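Local coordinates for protein putative metal-dependent isothiocyanate hydrolase SaxA (Pectobacterium carotovorum, PDB 6BRM) that probably hydrolyses isothiocyanates at a two-zinc centre held in a metallo-beta-lactamase type of fold, at residues Ala27-Trp32 and Met47-Val52; Glu112-Phe115 and Leu119-Tyr122. All coordinates share one frame; numbering follows the deposited sequence.

Interaction 1: residues Ala27-Trp32 and Met47-Val52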
# COMPACT_ATOMS: atom_id res chain seq x y z
N ALA B 27 12.89 -12.48 -25.65
CA ALA B 27 13.70 -11.90 -26.73
C ALA B 27 15.14 -12.40 -26.67
O ALA B 27 15.66 -12.68 -25.58
CB ALA B 27 13.67 -10.38 -26.68
N GLU B 28 15.78 -12.51 -27.83
CA GLU B 28 17.19 -12.95 -27.92
C GLU B 28 18.15 -11.88 -27.37
O GLU B 28 17.73 -10.76 -27.05
CB GLU B 28 17.56 -13.30 -29.37
CG GLU B 28 16.83 -14.51 -29.92
CD GLU B 28 17.44 -15.05 -31.20
OE1 GLU B 28 17.45 -16.29 -31.37
OE2 GLU B 28 17.91 -14.25 -32.03
N LYS B 29 19.43 -12.25 -27.25
CA LYS B 29 20.44 -11.35 -26.68
C LYS B 29 20.51 -10.05 -27.48
O LYS B 29 20.73 -10.07 -28.69
CB LYS B 29 21.82 -12.01 -26.65
CG LYS B 29 22.78 -11.39 -25.64
CD LYS B 29 24.24 -11.47 -26.08
CE LYS B 29 25.14 -10.71 -25.13
NZ LYS B 29 26.54 -10.60 -25.64
N GLU B 30 20.26 -8.93 -26.80
CA GLU B 30 20.31 -7.58 -27.38
C GLU B 30 19.31 -7.36 -28.53
O GLU B 30 19.52 -6.48 -29.37
CB GLU B 30 21.75 -7.26 -27.83
CG GLU B 30 22.81 -7.55 -26.76
CD GLU B 30 24.20 -7.04 -27.13
OE1 GLU B 30 24.90 -6.54 -26.23
OE2 GLU B 30 24.59 -7.15 -28.31
N ALA B 31 18.21 -8.11 -28.53
CA ALA B 31 17.29 -8.18 -29.68
C ALA B 31 16.06 -7.26 -29.66
O ALA B 31 15.31 -7.25 -30.64
CB ALA B 31 16.84 -9.62 -29.88
N TRP B 32 15.84 -6.50 -28.59
CA TRP B 32 14.71 -5.55 -28.54
C TRP B 32 14.91 -4.45 -29.58
O TRP B 32 15.73 -3.54 -29.40
CB TRP B 32 14.53 -4.92 -27.14
CG TRP B 32 13.91 -5.82 -26.08
CD1 TRP B 32 13.34 -7.05 -26.27
CD2 TRP B 32 13.78 -5.53 -24.68
NE1 TRP B 32 12.88 -7.55 -25.07
CE2 TRP B 32 13.14 -6.63 -24.08
CE3 TRP B 32 14.16 -4.44 -23.88
CZ2 TRP B 32 12.86 -6.69 -22.71
CZ3 TRP B 32 13.88 -4.49 -22.51
CH2 TRP B 32 13.23 -5.61 -21.94
N MET B 47 20.68 -7.93 -21.93
CA MET B 47 22.13 -8.09 -21.75
C MET B 47 22.65 -9.51 -21.98
O MET B 47 23.76 -9.69 -22.50
CB MET B 47 22.55 -7.63 -20.34
CG MET B 47 22.64 -6.12 -20.16
SD MET B 47 22.96 -5.68 -18.44
CE MET B 47 24.14 -4.34 -18.63
N VAL B 48 21.86 -10.51 -21.59
CA VAL B 48 22.25 -11.93 -21.67
C VAL B 48 21.20 -12.70 -22.48
O VAL B 48 20.04 -12.28 -22.57
CB VAL B 48 22.38 -12.55 -20.25
CG1 VAL B 48 23.02 -13.94 -20.31
CG2 VAL B 48 23.19 -11.64 -19.33
N ALA B 49 21.62 -13.81 -23.09
CA ALA B 49 20.71 -14.71 -23.80
C ALA B 49 19.92 -15.59 -22.84
O ALA B 49 20.13 -15.55 -21.63
CB ALA B 49 21.50 -15.58 -24.78
N LEU B 50 19.00 -16.38 -23.39
CA LEU B 50 18.28 -17.40 -22.62
C LEU B 50 19.21 -18.57 -22.31
O LEU B 50 19.90 -19.06 -23.21
CB LEU B 50 17.06 -17.91 -23.39
CG LEU B 50 15.91 -16.93 -23.60
CD1 LEU B 50 14.99 -17.42 -24.71
CD2 LEU B 50 15.13 -16.73 -22.30
N PRO B 51 19.22 -19.05 -21.05
CA PRO B 51 20.08 -20.19 -20.70
C PRO B 51 19.56 -21.55 -21.19
O PRO B 51 20.30 -22.53 -21.12
CB PRO B 51 20.10 -20.14 -19.17
CG PRO B 51 18.76 -19.58 -18.81
CD PRO B 51 18.39 -18.63 -19.91
N VAL B 52 18.32 -21.59 -21.67
CA VAL B 52 17.71 -22.80 -22.25
C VAL B 52 16.88 -22.41 -23.47
O VAL B 52 16.56 -21.23 -23.64
CB VAL B 52 16.82 -23.53 -21.21
CG1 VAL B 52 17.68 -24.31 -20.22
CG2 VAL B 52 15.89 -22.56 -20.49
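Val48 O, in a residue that touches Lys29 across this contact, and Ala27 O are both hydrogen-bonded to NH2 of Arg7, on strand 2-7. The guanidinium therefore joins the two loop segments from outside. The direct contact is made by Lys29. Its CG is anti to the backbone N (chi1 -158°), which lays the methylenes against the chain at 47-49. CG lies 3.7 Å from Ala49 N and 3.8 Å from Val48 C. One bond closer to the backbone, Lys29 CB meets Ala49 CB at 4.0 Å. The lysine chain bends at chi2, and CD and CE then pass along the carbonyl oxygen of Met47. The backbones are close here, with the CA atoms of Lys29 and Ala49 4.4 Å apart.

Lys29 takes the first corner of a type II beta turn from Glu28 to Ala31. The turn is closed by Ala31 N to Glu28 O at 3.1 Å. Glu30, at the second corner, has a positive phi of 61°. Glu30 also forms a backbone bond with Pro46, just before the second segment. Asp74 OD2 accepts hydrogen bonds from Ala27 N and Trp32 NE1, which secures both ends of the first segment. On the other side of the contact, Met47 is tied by its backbone to Ser224, and its side chain lies about 13 Å from a bound zinc. The direct contact is thus lysine carbon on polar backbone at the surface, so the hold on the two segments probably comes largely from neighbours such as Arg7, Asp74 and Ser224.

Interaction 2: residues Glu112-Phe115 and Leu119-Tyr122; sequences ENHF and LTIY
The rings of His114 and Tyr122 lie on the same face of a two-strand hairpin, with their planes nearly perpendicular at 87°. Their centroids are 5.9 Å apart, and His114 CE1 is the imidazole atom nearest to Tyr122 OH. Glu112 shares this face. Its carboxylate comes to the edge of the Tyr122 ring, OE1 being 3.6 Å from Tyr122 CE1, with the two planes turned 78° apart. Glu112 OE2 accepts a nearly straight hydrogen bond from His114 NE2, 3.2 Å long. The oxygen lies in the imidazole plane, but the nitrogen sits above the plane of the carboxylate. Arg177 forms a salt bridge with OE1, so each carboxylate oxygen has its own partner. Thr120 lies side by side with His114. Its CG2 is 3.4 Å from His114 ND1 and also sits over one face of the Tyr122 ring, toward its rim.

Asn113 and Ile121 point to the other face. Asn113 CG is anti to its carbonyl carbon (chi1 -53°), which brings the amide back over the neighbouring strand. ND2 then donates to Ile121 O at 2.8 Å and also to Lys110 O. Asn113 N reaches the same Ile121 O only weakly. In return, Ile121 N donates to Asn113 O at 3.1 Å. Near the turn, Phe115 N bonds Leu119 O at 2.9 Å. The Phe115 ring turns an edge to Ile121, with CE2 4.0 Å from CD1.

In the same sheet, strand 148-152 pairs with 120-124 on the side away from 112-114. This is an antiparallel beta hairpin whose weakly bonded strand 112-114 is outermost, within this chain, in one of the two sheets of a metallo-beta-lactamase sandwich.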
# COMPACT_ATOMS: atom_id res chain seq x y z
N GLU B 112 -7.62 -13.52 -3.42
CA GLU B 112 -7.45 -14.91 -2.99
C GLU B 112 -7.97 -15.83 -4.08
O GLU B 112 -9.04 -15.58 -4.64
CB GLU B 112 -8.21 -15.16 -1.69
CG GLU B 112 -7.91 -14.15 -0.59
CD GLU B 112 -8.33 -14.62 0.79
OE1 GLU B 112 -7.66 -14.23 1.77
OE2 GLU B 112 -9.32 -15.38 0.89
N ASN B 113 -7.21 -16.89 -4.40
CA ASN B 113 -7.58 -17.83 -5.47
C ASN B 113 -7.43 -19.27 -4.99
O ASN B 113 -6.42 -19.94 -5.25
CB ASN B 113 -6.74 -17.57 -6.73
CG ASN B 113 -6.80 -16.13 -7.20
OD1 ASN B 113 -7.61 -15.77 -8.05
ND2 ASN B 113 -5.95 -15.29 -6.63
N HIS B 114 -8.46 -19.75 -4.29
CA HIS B 114 -8.49 -21.09 -3.71
C HIS B 114 -8.96 -22.08 -4.76
O HIS B 114 -10.08 -21.97 -5.26
CB HIS B 114 -9.44 -21.13 -2.50
CG HIS B 114 -9.11 -20.12 -1.44
ND1 HIS B 114 -8.22 -20.36 -0.42
CD2 HIS B 114 -9.54 -18.85 -1.27
CE1 HIS B 114 -8.13 -19.29 0.34
NE2 HIS B 114 -8.91 -18.35 -0.15
N PHE B 115 -8.10 -23.03 -5.10
CA PHE B 115 -8.44 -24.09 -6.07
C PHE B 115 -8.72 -25.38 -5.31
O PHE B 115 -8.12 -25.63 -4.25
CB PHE B 115 -7.31 -24.29 -7.09
CG PHE B 115 -7.04 -23.07 -7.92
CD1 PHE B 115 -7.92 -22.69 -8.93
CD2 PHE B 115 -5.91 -22.28 -7.69
CE1 PHE B 115 -7.68 -21.56 -9.70
CE2 PHE B 115 -5.67 -21.15 -8.45
CZ PHE B 115 -6.56 -20.79 -9.46
N LEU B 119 -4.33 -26.01 -3.76
CA LEU B 119 -3.45 -24.89 -4.09
C LEU B 119 -4.19 -23.57 -3.91
O LEU B 119 -5.30 -23.40 -4.42
CB LEU B 119 -2.95 -25.00 -5.53
CG LEU B 119 -1.90 -24.00 -6.00
CD1 LEU B 119 -0.58 -24.22 -5.27
CD2 LEU B 119 -1.69 -24.10 -7.50
N THR B 120 -3.56 -22.65 -3.19
CA THR B 120 -4.07 -21.30 -3.00
C THR B 120 -3.03 -20.32 -3.55
O THR B 120 -1.84 -20.47 -3.26
CB THR B 120 -4.31 -21.00 -1.51
OG1 THR B 120 -5.08 -22.06 -0.93
CG2 THR B 120 -5.06 -19.69 -1.33
N ILE B 121 -3.49 -19.33 -4.32
CA ILE B 121 -2.62 -18.28 -4.86
C ILE B 121 -3.16 -16.93 -4.41
O ILE B 121 -4.25 -16.53 -4.81
CB ILE B 121 -2.54 -18.33 -6.40
CG1 ILE B 121 -1.81 -19.60 -6.85
CG2 ILE B 121 -1.83 -17.10 -6.96
CD1 ILE B 121 -1.92 -19.90 -8.33
N TYR B 122 -2.39 -16.22 -3.58
CA TYR B 122 -2.77 -14.88 -3.11
C TYR B 122 -2.05 -13.81 -3.92
O TYR B 122 -0.83 -13.88 -4.09
CB TYR B 122 -2.42 -14.71 -1.64
CG TYR B 122 -3.06 -15.69 -0.69
CD1 TYR B 122 -4.31 -15.44 -0.13
CD2 TYR B 122 -2.39 -16.86 -0.31
CE1 TYR B 122 -4.90 -16.33 0.76
CE2 TYR B 122 -2.96 -17.76 0.59
CZ TYR B 122 -4.22 -17.49 1.12
OH TYR B 122 -4.79 -18.38 2.00

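From the N terminus, the chain runs through strand 18-22 and enters a long loop. Interaction 1 closes that loop on itself, bringing 27-32 against 47-52 across 14 residues without helix or strand, before helix 54-58. The chain then supplies the zinc ligands His67, His69, Asp71 and His72. Interaction 2 follows, a short hairpin closure between strands 112-114 and 120-124. The two contacts are in series, so they neither nest nor cross. The centres of interaction 1 and interaction 2 are about 33 Å apart. They lie on opposite sides of the chain's centre. Interaction 1 brings two parts of a surface loop together beside strand 2-7 of the first sheet. Interaction 2 forms an outer edge of the second sheet.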